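Local coordinates for T-cell surface glycoprotein YE1/48 (Mus musculus, PDB 1QO3), which acts as an inhibitory receptor on natural killer cells, recognising H-2d class I molecules through the extracellular C-type lectin-like domain described here and so preventing lysis of the target cell, at residues Y26-D31 with V123-C128; S67-V72 with C107-K112. The protein carries 1 engineered substitution. All coordinates share one frame; numbering follows the deposited sequence.

Overall arrangement
After strand 16-21 the chain of this C-type lectin-like domain enters strand 24-30, whose second neighbour, strand 124-131, comes only near the C-terminal end. Helices 35-44 and 55-64 follow, and then strand 70-77, which pairs with strand 107-110 in contact 2 and closes a loop of 34 residues containing no helix. Only afterwards does strand 124-131 run back beside strand 24-30, so that contact 1 closes the larger loop and contact 2 nests within it. The two meet where strand 124-131 lies parallel to strand 70-77: Phe124 packs on Leu109, Ile127 on Cys70, and the centres of the two contacts are about 9 Å apart. One mixed sheet thus joins both ends of the domain to its long-loop region.

Contact 1: residues Y26-D31 with V123-C128; sequences YYFVMD and VFICIC
Phe28 and Ile127 lie side by side on one face of an antiparallel strand pair, their side chains pointing the same way. The isoleucine meets the ring through its longer branch: CG1 and CD1 of Ile127 each come to 3.6 Å from Phe28 CE2, while Ile127 CG2 lies more loosely over one ring face, offset toward the rim. With CG anti to its own carbonyl carbon (chi1 -66°), the phenylalanine ring ends nearer the opposite strand than its CB bond alone would bring it. Further along, Met30 repeats the alongside arrangement with Ile125. Its chain bends twice, and the terminal CE comes to 3.7 Å from Ile125 CD1.

The reverse face is built differently. Val29 CB sits 3.7 Å from Cys126 CB, and Val29 CG2 touches both Cys126 CB and Cys128 SG, the latter at 3.9 Å, so one small branched residue packs against two half-cystines. Tyr27 offers its ring edge to Cys128 O, which lies in the ring plane.

Four backbone bonds fix this register. Tyr27 and Cys128 exchange two, both 2.8 Å between N and O, and Val29 and Cys126 exchange two more; Phe28 and Ile127 form the non-hydrogen-bonded pair between them.

Disulfides from Cys126 to Cys38 and from Cys128 to Cys42 pin helix 35-44 to strand 124-131, the last strand of the domain, on the Val29 face. Strand 16-21 extends the sheet beyond strand 24-30, whereas strand 70-77 runs parallel to strand 124-131 on its other edge, with Cys70 and Val72 touching Ile127.

Contact 2: residues S67-V72 with C107-K112; sequences SDSCWV and CMLLSK
Leu109 CD2 rests over one face of the Trp71 indole, 3.5 Å from the centroid of the six-membered ring and 22° off its normal, a CH-pi contact displaced toward the rim. The same ring meets Cys107 CB, 3.3 Å from Trp71 CZ3, and Cys107 SG stands obliquely 5.2 Å from the six-membered centroid. Nearby, Ser69 CB packs on Leu109 CB, and Val72 CG1 comes to 3.6 Å from Leu110 CB, the two side chains crossing at about a right angle. Val72 holds CG1 anti to its carbonyl carbon (chi1 -75°), toward Leu110 CB, leaving CG2 between the backbone N and carbonyl carbon, 3.1 Å from Met108 O.

Behind the side chains stands a short antiparallel ladder. Cys70 and Leu110 are a hydrogen-bonded pair, with Leu110 N to Cys70 O at 2.7 Å the straighter of their two bonds (169° at the hydrogen). Val72 N bonds to Met108 O at 3.1 Å; the same oxygen also lies at the edge of the indole, near CE3.

A second shell sets the indole in place. Its NE1 donates a hydrogen bond to Gln122 O, and Trp35 and Phe124 each meet the ring edge-to-face; the disulfide to Cys120 holds the Cys107 sulfur obliquely near the ring. At the other end, Lys112 NZ reaches an acidic side chain of another protein in a salt bridge.

The contact therefore changes character along its length: an aromatic and aliphatic interior touched by a half-cystine, its buried indole N-H satisfied by a carbonyl, gives way to a polar end whose Lys112 meets another protein.

Contact 1: residues Y26-D31 with V123-C128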
# COMPACT_ATOMS: atom_id res chain seq x y z
N TYR C 26 -4.08 -23.28 10.89
CA TYR C 26 -3.11 -23.02 11.94
C TYR C 26 -3.77 -22.54 13.21
O TYR C 26 -4.68 -21.71 13.17
CB TYR C 26 -2.12 -21.96 11.44
CG TYR C 26 -1.57 -22.24 10.04
CD1 TYR C 26 -2.39 -22.13 8.92
CD2 TYR C 26 -0.25 -22.63 9.85
CE1 TYR C 26 -1.91 -22.41 7.64
CE2 TYR C 26 0.25 -22.91 8.58
CZ TYR C 26 -0.58 -22.80 7.48
OH TYR C 26 -0.10 -23.12 6.23
N TYR C 27 -3.32 -23.06 14.35
CA TYR C 27 -3.89 -22.65 15.63
C TYR C 27 -2.77 -22.13 16.53
O TYR C 27 -1.78 -22.82 16.77
CB TYR C 27 -4.61 -23.83 16.29
CG TYR C 27 -5.68 -24.44 15.41
CD1 TYR C 27 -5.34 -25.26 14.34
CD2 TYR C 27 -7.03 -24.11 15.60
CE1 TYR C 27 -6.31 -25.73 13.46
CE2 TYR C 27 -8.02 -24.59 14.72
CZ TYR C 27 -7.65 -25.40 13.65
OH TYR C 27 -8.59 -25.86 12.75
N PHE C 28 -2.93 -20.90 17.00
CA PHE C 28 -1.94 -20.29 17.87
C PHE C 28 -2.40 -20.40 19.32
O PHE C 28 -3.35 -19.73 19.74
CB PHE C 28 -1.74 -18.83 17.47
CG PHE C 28 -1.12 -18.65 16.11
CD1 PHE C 28 -1.84 -18.94 14.96
CD2 PHE C 28 0.20 -18.23 15.98
CE1 PHE C 28 -1.26 -18.80 13.69
CE2 PHE C 28 0.80 -18.08 14.72
CZ PHE C 28 0.07 -18.37 13.58
N VAL C 29 -1.72 -21.27 20.06
CA VAL C 29 -2.00 -21.51 21.47
C VAL C 29 -1.31 -20.39 22.22
O VAL C 29 -0.08 -20.39 22.34
CB VAL C 29 -1.40 -22.86 21.94
CG1 VAL C 29 -1.80 -23.13 23.39
CG2 VAL C 29 -1.86 -23.99 21.03
N MET C 30 -2.09 -19.43 22.72
CA MET C 30 -1.50 -18.29 23.42
C MET C 30 -0.89 -18.56 24.80
O MET C 30 -0.08 -17.77 25.27
CB MET C 30 -2.52 -17.15 23.47
CG MET C 30 -3.08 -16.75 22.10
SD MET C 30 -1.85 -16.42 20.80
CE MET C 30 -1.39 -14.70 21.15
N ASP C 31 -1.27 -19.66 25.46
CA ASP C 31 -0.67 -20.01 26.77
C ASP C 31 0.75 -20.47 26.47
O ASP C 31 0.96 -21.62 26.06
CB ASP C 31 -1.40 -21.19 27.44
CG ASP C 31 -2.70 -20.79 28.12
OD1 ASP C 31 -3.02 -19.58 28.18
OD2 ASP C 31 -3.40 -21.71 28.61
N VAL C 123 9.41 -20.69 27.26
CA VAL C 123 8.00 -20.72 26.91
C VAL C 123 7.59 -19.66 25.90
O VAL C 123 7.81 -18.46 26.10
CB VAL C 123 7.10 -20.62 28.18
CG1 VAL C 123 7.41 -21.77 29.12
CG2 VAL C 123 7.33 -19.29 28.90
N PHE C 124 7.00 -20.14 24.80
CA PHE C 124 6.52 -19.28 23.73
C PHE C 124 5.21 -19.84 23.20
O PHE C 124 4.88 -21.01 23.44
CB PHE C 124 7.52 -19.22 22.57
CG PHE C 124 8.84 -18.63 22.93
CD1 PHE C 124 9.82 -19.40 23.55
CD2 PHE C 124 9.12 -17.28 22.66
CE1 PHE C 124 11.06 -18.84 23.90
CE2 PHE C 124 10.35 -16.71 23.00
CZ PHE C 124 11.32 -17.49 23.63
N ILE C 125 4.47 -19.00 22.48
CA ILE C 125 3.21 -19.39 21.85
C ILE C 125 3.47 -20.66 21.03
O ILE C 125 4.59 -20.88 20.57
CB ILE C 125 2.75 -18.28 20.88
CG1 ILE C 125 2.34 -17.03 21.67
CG2 ILE C 125 1.64 -18.78 19.98
CD1 ILE C 125 2.18 -15.78 20.80
N CYS C 126 2.45 -21.50 20.87
CA CYS C 126 2.59 -22.71 20.06
C CYS C 126 1.83 -22.56 18.76
O CYS C 126 0.71 -22.07 18.77
CB CYS C 126 1.97 -23.93 20.74
SG CYS C 126 2.36 -24.29 22.46
N ILE C 127 2.42 -22.99 17.64
CA ILE C 127 1.67 -22.96 16.39
C ILE C 127 1.37 -24.42 16.05
O ILE C 127 2.29 -25.20 15.78
CB ILE C 127 2.45 -22.34 15.21
CG1 ILE C 127 2.86 -20.90 15.52
CG2 ILE C 127 1.56 -22.33 13.97
CD1 ILE C 127 3.62 -20.24 14.36
N CYS C 128 0.09 -24.80 16.09
CA CYS C 128 -0.31 -26.16 15.76
C CYS C 128 -0.88 -26.19 14.34
O CYS C 128 -1.66 -25.32 13.96
CB CYS C 128 -1.37 -26.68 16.75
SG CYS C 128 -0.90 -26.77 18.52

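Contact 2: residues S67-V72 with C107-K112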
# COMPACT_ATOMS: atom_id res chain seq x y z
N SER C 67 5.31 -10.68 16.10
CA SER C 67 6.71 -10.29 16.03
C SER C 67 7.39 -11.11 17.13
O SER C 67 8.58 -11.42 17.05
CB SER C 67 6.87 -8.77 16.29
OG SER C 67 6.36 -8.39 17.55
N ASP C 68 6.62 -11.47 18.16
CA ASP C 68 7.13 -12.31 19.23
C ASP C 68 7.21 -13.70 18.62
O ASP C 68 6.38 -14.07 17.80
CB ASP C 68 6.17 -12.36 20.43
CG ASP C 68 6.19 -11.09 21.24
OD1 ASP C 68 7.23 -10.40 21.25
OD2 ASP C 68 5.16 -10.80 21.89
N SER C 69 8.20 -14.46 19.03
CA SER C 69 8.39 -15.79 18.48
C SER C 69 7.35 -16.83 18.91
O SER C 69 6.68 -16.69 19.93
CB SER C 69 9.80 -16.25 18.81
OG SER C 69 10.73 -15.23 18.50
N CYS C 70 7.24 -17.88 18.10
CA CYS C 70 6.32 -18.98 18.34
C CYS C 70 7.06 -20.29 18.07
O CYS C 70 7.79 -20.41 17.07
CB CYS C 70 5.13 -18.91 17.38
SG CYS C 70 4.18 -17.38 17.42
N TRP C 71 6.87 -21.27 18.95
CA TRP C 71 7.49 -22.59 18.77
C TRP C 71 6.89 -23.28 17.53
O TRP C 71 5.68 -23.23 17.31
CB TRP C 71 7.23 -23.46 20.00
CG TRP C 71 8.15 -23.22 21.18
CD1 TRP C 71 7.79 -23.12 22.49
CD2 TRP C 71 9.58 -23.13 21.15
NE1 TRP C 71 8.90 -22.98 23.29
CE2 TRP C 71 10.02 -22.99 22.49
CE3 TRP C 71 10.54 -23.16 20.13
CZ2 TRP C 71 11.37 -22.87 22.84
CZ3 TRP C 71 11.89 -23.05 20.47
CH2 TRP C 71 12.29 -22.90 21.82
N VAL C 72 7.75 -23.89 16.71
CA VAL C 72 7.30 -24.64 15.53
C VAL C 72 7.87 -26.05 15.61
O VAL C 72 8.76 -26.32 16.43
CB VAL C 72 7.73 -23.95 14.19
CG1 VAL C 72 6.86 -22.73 13.94
CG2 VAL C 72 9.19 -23.55 14.24
N CYS C 107 15.80 -25.89 19.77
CA CYS C 107 14.43 -25.88 19.26
C CYS C 107 14.20 -24.66 18.36
O CYS C 107 14.81 -23.61 18.57
CB CYS C 107 13.43 -25.92 20.42
SG CYS C 107 13.30 -27.59 21.16
N MET C 108 13.33 -24.80 17.36
CA MET C 108 13.09 -23.72 16.41
C MET C 108 11.88 -22.81 16.68
O MET C 108 10.77 -23.27 16.91
CB MET C 108 12.97 -24.31 15.00
CG MET C 108 13.31 -23.33 13.89
SD MET C 108 15.01 -22.71 14.02
CE MET C 108 15.92 -24.14 13.40
N LEU C 109 12.14 -21.51 16.62
CA LEU C 109 11.12 -20.48 16.83
C LEU C 109 10.80 -19.78 15.52
O LEU C 109 11.70 -19.55 14.70
CB LEU C 109 11.63 -19.42 17.81
CG LEU C 109 11.80 -19.81 19.27
CD1 LEU C 109 12.69 -18.80 19.98
CD2 LEU C 109 10.42 -19.89 19.92
N LEU C 110 9.53 -19.44 15.31
CA LEU C 110 9.11 -18.70 14.12
C LEU C 110 8.63 -17.32 14.54
O LEU C 110 7.84 -17.17 15.47
CB LEU C 110 7.96 -19.40 13.37
CG LEU C 110 7.32 -18.53 12.27
CD1 LEU C 110 8.29 -18.31 11.11
CD2 LEU C 110 6.04 -19.16 11.76
N SER C 111 9.13 -16.30 13.85
CA SER C 111 8.72 -14.93 14.13
C SER C 111 8.47 -14.26 12.79
O SER C 111 8.86 -14.78 11.74
CB SER C 111 9.80 -14.17 14.90
OG SER C 111 10.90 -13.88 14.05
N LYS C 112 7.82 -13.10 12.83
CA LYS C 112 7.50 -12.31 11.65
C LYS C 112 8.70 -12.12 10.73
O LYS C 112 8.57 -12.06 9.51
CB LYS C 112 6.98 -10.94 12.10
CG LYS C 112 6.88 -9.90 10.99
CD LYS C 112 6.34 -8.58 11.51
CE LYS C 112 6.24 -7.54 10.40
NZ LYS C 112 5.59 -6.26 10.84